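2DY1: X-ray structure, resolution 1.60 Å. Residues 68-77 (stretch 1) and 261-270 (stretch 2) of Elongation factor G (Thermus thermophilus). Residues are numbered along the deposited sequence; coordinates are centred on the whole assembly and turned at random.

Stretch 1, residues 68-77: PLLFRGHRVF
Stretch 2, residues 261-270: VLPLLELILE

The contact between residues 68-77 and 261-270 of elongation factor G is an apolar packing of one face of a β-hairpin across a helix, with no hydrogen bond between the two and a single long salt bridge at its margin. It illustrates a general principle: a two-stranded hairpin offers a helix alternate residues from each strand, and the helix answers with side chains spaced three and four residues apart.

The hairpin is tightly specified. Strands 68-71 and 74-77 run antiparallel, paired by Leu69 N to Val76 O and Val76 N to Leu69 O, both 2.9 Å, and by Phe71 N to His74 O and His74 N to Phe71 O, both 2.8 Å. A type I' turn joins them, with Arg72 at phi/psi 48/43 and Gly73 at 83/-9; at the latter angles a CB would jam against the carbonyl O of Arg72, so glycine is called for. Residues 261-270 form a regular α-helix, held by bonds such as Leu269 N to Leu265 O at 3.1 Å. Each strand lies nearly perpendicular to it, at 94°, with axes approaching to 10.7 Å for the first strand and 9.7 Å for the second. The nearest CA atoms, those of Val76 and Leu269, are 7.8 Å apart.

Strand alternation sends Leu69, Phe71, His74 and Val76 toward the helix, while Leu70 and Arg75 point away. Leu265 (chi1 t, chi2 p) touches both strands: its CD1 lies 3.9 Å from Leu69 CD1 and 3.7 Å from Val76 CG2, and its CD2 is 3.7 Å from Phe71 CB. One turn on, Leu269 (m, t) places CD2 3.8 Å from His74 CB and 3.9 Å from Val76 CG2. Val76, with chi1 t, also sets CG1 4.1 Å from Ile268 CG2.

Phe71, chi1 t and chi2 67°, has the largest covered area. Phe71 CE1 is 4.0 Å from Leu262 CD2, Phe71 CE2 is 3.6 Å from Glu266 CG, and Leu269 CD1 sits at the ring edge, 4.4 Å from Phe71 CD2. Glu266 thus contributes its aliphatic portion to the packing although its CA-to-CB bond points sideways.

At the turn, extended Arg72 (m, t, t) brings NH1 to 3.8 Å from Glu266 OE2. The carboxylate oxygen lies over one face of the guanidinium, well out of its plane, so no N-H points at it and the attraction is between charges alone. Most of the 468 Å² buried between the stretches comes from Phe71, Val76, Leu265 and Leu269.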

# COMPACT_ATOMS: atom_id res chain seq x y z
N PRO A 68 1.09 23.16 5.96
CA PRO A 68 0.08 23.86 6.79
C PRO A 68 -0.16 25.26 6.28
O PRO A 68 0.43 26.22 6.76
CB PRO A 68 0.72 23.82 8.18
CG PRO A 68 2.21 23.99 7.87
CD PRO A 68 2.44 23.22 6.56
N LEU A 69 -1.08 25.39 5.33
CA LEU A 69 -1.34 26.69 4.72
C LEU A 69 -2.19 27.62 5.54
O LEU A 69 -3.18 27.21 6.15
CB LEU A 69 -1.99 26.49 3.35
CG LEU A 69 -1.25 25.52 2.41
CD1 LEU A 69 -2.12 25.23 1.17
CD2 LEU A 69 0.09 26.13 1.98
N LEU A 70 -1.77 28.89 5.56
CA LEU A 70 -2.49 29.95 6.27
C LEU A 70 -2.86 30.98 5.21
O LEU A 70 -2.01 31.43 4.45
CB LEU A 70 -1.59 30.57 7.33
CG LEU A 70 -2.15 31.80 8.04
CD1 LEU A 70 -3.37 31.42 8.87
CD2 LEU A 70 -1.07 32.39 8.93
N PHE A 71 -4.13 31.36 5.15
CA PHE A 71 -4.54 32.32 4.15
C PHE A 71 -5.72 33.11 4.70
O PHE A 71 -6.78 32.57 4.96
CB PHE A 71 -4.96 31.57 2.88
CG PHE A 71 -5.39 32.48 1.76
CD1 PHE A 71 -4.49 33.33 1.14
CD2 PHE A 71 -6.71 32.46 1.31
CE1 PHE A 71 -4.89 34.15 0.08
CE2 PHE A 71 -7.12 33.28 0.26
CZ PHE A 71 -6.21 34.13 -0.35
N ARG A 72 -5.50 34.41 4.86
CA ARG A 72 -6.53 35.30 5.39
C ARG A 72 -7.18 34.76 6.65
O ARG A 72 -8.40 34.82 6.80
CB ARG A 72 -7.57 35.58 4.31
CG ARG A 72 -6.92 36.17 3.09
CD ARG A 72 -7.92 36.66 2.07
NE ARG A 72 -7.19 37.18 0.92
CZ ARG A 72 -7.76 37.62 -0.20
NH1 ARG A 72 -9.08 37.61 -0.33
NH2 ARG A 72 -7.00 38.08 -1.19
N GLY A 73 -6.35 34.23 7.55
CA GLY A 73 -6.87 33.72 8.81
C GLY A 73 -7.43 32.30 8.77
O GLY A 73 -7.75 31.71 9.81
N HIS A 74 -7.57 31.75 7.57
CA HIS A 74 -8.08 30.39 7.40
C HIS A 74 -6.89 29.44 7.28
O HIS A 74 -5.81 29.85 6.88
CB HIS A 74 -8.92 30.29 6.13
CG HIS A 74 -9.97 31.35 6.02
ND1 HIS A 74 -11.00 31.47 6.92
CD2 HIS A 74 -10.13 32.36 5.13
CE1 HIS A 74 -11.75 32.50 6.60
NE2 HIS A 74 -11.24 33.06 5.52
N ARG A 75 -7.09 28.17 7.62
CA ARG A 75 -6.02 27.20 7.55
C ARG A 75 -6.42 25.98 6.74
O ARG A 75 -7.53 25.45 6.87
CB ARG A 75 -5.64 26.74 8.96
CG ARG A 75 -4.94 27.82 9.79
CD ARG A 75 -4.71 27.31 11.20
NE ARG A 75 -3.80 28.16 11.98
CZ ARG A 75 -4.08 29.38 12.41
NH1 ARG A 75 -5.26 29.94 12.14
NH2 ARG A 75 -3.18 30.06 13.10
N VAL A 76 -5.53 25.57 5.85
CA VAL A 76 -5.78 24.36 5.09
C VAL A 76 -4.58 23.48 5.34
O VAL A 76 -3.46 23.85 4.98
CB VAL A 76 -5.93 24.62 3.58
CG1 VAL A 76 -6.03 23.30 2.83
CG2 VAL A 76 -7.19 25.48 3.35
N PHE A 77 -4.80 22.34 6.00
CA PHE A 77 -3.69 21.42 6.23
C PHE A 77 -3.72 20.50 5.03
O PHE A 77 -4.57 19.63 4.93
CB PHE A 77 -3.87 20.66 7.55
CG PHE A 77 -3.65 21.54 8.75
CD1 PHE A 77 -4.68 22.35 9.22
CD2 PHE A 77 -2.39 21.64 9.35
CE1 PHE A 77 -4.47 23.26 10.27
CE2 PHE A 77 -2.17 22.55 10.40
CZ PHE A 77 -3.21 23.36 10.85
N VAL A 261 -3.31 29.48 -8.52
CA VAL A 261 -2.94 28.90 -7.24
C VAL A 261 -3.78 29.41 -6.06
O VAL A 261 -4.36 28.59 -5.34
CB VAL A 261 -1.42 29.12 -6.97
CG1 VAL A 261 -1.02 28.60 -5.59
CG2 VAL A 261 -0.64 28.38 -8.01
N LEU A 262 -3.86 30.72 -5.86
CA LEU A 262 -4.65 31.21 -4.74
C LEU A 262 -6.14 30.96 -5.01
O LEU A 262 -6.89 30.68 -4.08
CB LEU A 262 -4.32 32.67 -4.42
CG LEU A 262 -2.88 32.82 -3.85
CD1 LEU A 262 -2.55 34.28 -3.57
CD2 LEU A 262 -2.75 31.98 -2.55
N PRO A 263 -6.59 31.07 -6.27
CA PRO A 263 -8.02 30.79 -6.51
C PRO A 263 -8.35 29.33 -6.12
O PRO A 263 -9.46 29.03 -5.66
CB PRO A 263 -8.16 31.02 -8.01
CG PRO A 263 -7.24 32.19 -8.23
CD PRO A 263 -6.01 31.82 -7.40
N LEU A 264 -7.40 28.41 -6.31
CA LEU A 264 -7.62 27.01 -5.93
C LEU A 264 -7.77 26.92 -4.41
O LEU A 264 -8.61 26.18 -3.90
CB LEU A 264 -6.43 26.13 -6.37
CG LEU A 264 -6.40 24.70 -5.82
CD1 LEU A 264 -7.59 23.93 -6.37
CD2 LEU A 264 -5.11 24.01 -6.22
N LEU A 265 -6.94 27.66 -3.68
CA LEU A 265 -7.03 27.64 -2.23
C LEU A 265 -8.39 28.19 -1.76
O LEU A 265 -9.01 27.63 -0.84
CB LEU A 265 -5.87 28.45 -1.64
CG LEU A 265 -5.66 28.38 -0.12
CD1 LEU A 265 -5.57 26.93 0.34
CD2 LEU A 265 -4.38 29.14 0.21
N GLU A 266 -8.85 29.26 -2.39
CA GLU A 266 -10.14 29.84 -2.04
C GLU A 266 -11.25 28.84 -2.34
O GLU A 266 -12.20 28.69 -1.56
CB GLU A 266 -10.35 31.15 -2.81
CG GLU A 266 -9.34 32.24 -2.42
CD GLU A 266 -9.43 33.50 -3.27
OE1 GLU A 266 -9.60 33.38 -4.50
OE2 GLU A 266 -9.31 34.61 -2.71
N LEU A 267 -11.13 28.13 -3.46
CA LEU A 267 -12.13 27.13 -3.82
C LEU A 267 -12.13 25.97 -2.82
O LEU A 267 -13.18 25.41 -2.52
CB LEU A 267 -11.90 26.62 -5.25
CG LEU A 267 -12.84 25.55 -5.78
CD1 LEU A 267 -14.28 26.08 -5.82
CD2 LEU A 267 -12.40 25.15 -7.19
N ILE A 268 -10.95 25.59 -2.31
CA ILE A 268 -10.89 24.52 -1.31
C ILE A 268 -11.72 24.94 -0.09
O ILE A 268 -12.52 24.15 0.43
CB ILE A 268 -9.42 24.27 -0.90
CG1 ILE A 268 -8.74 23.45 -2.00
CG2 ILE A 268 -9.35 23.55 0.45
CD1 ILE A 268 -7.19 23.42 -1.91
N LEU A 269 -11.53 26.18 0.35
CA LEU A 269 -12.28 26.68 1.51
C LEU A 269 -13.77 26.74 1.21
O LEU A 269 -14.60 26.34 2.03
CB LEU A 269 -11.76 28.08 1.90
CG LEU A 269 -10.35 28.01 2.49
CD1 LEU A 269 -9.69 29.38 2.37
CD2 LEU A 269 -10.40 27.52 3.96
N GLU A 270 -14.12 27.19 0.02
CA GLU A 270 -15.53 27.30 -0.33
C GLU A 270 -16.27 25.98 -0.56
O GLU A 270 -17.43 25.83 -0.17
CB GLU A 270 -15.66 28.16 -1.59
CG GLU A 270 -17.05 28.17 -2.20
CD GLU A 270 -17.10 28.93 -3.52
OE1 GLU A 270 -16.02 29.10 -4.14
OE2 GLU A 270 -18.20 29.33 -3.93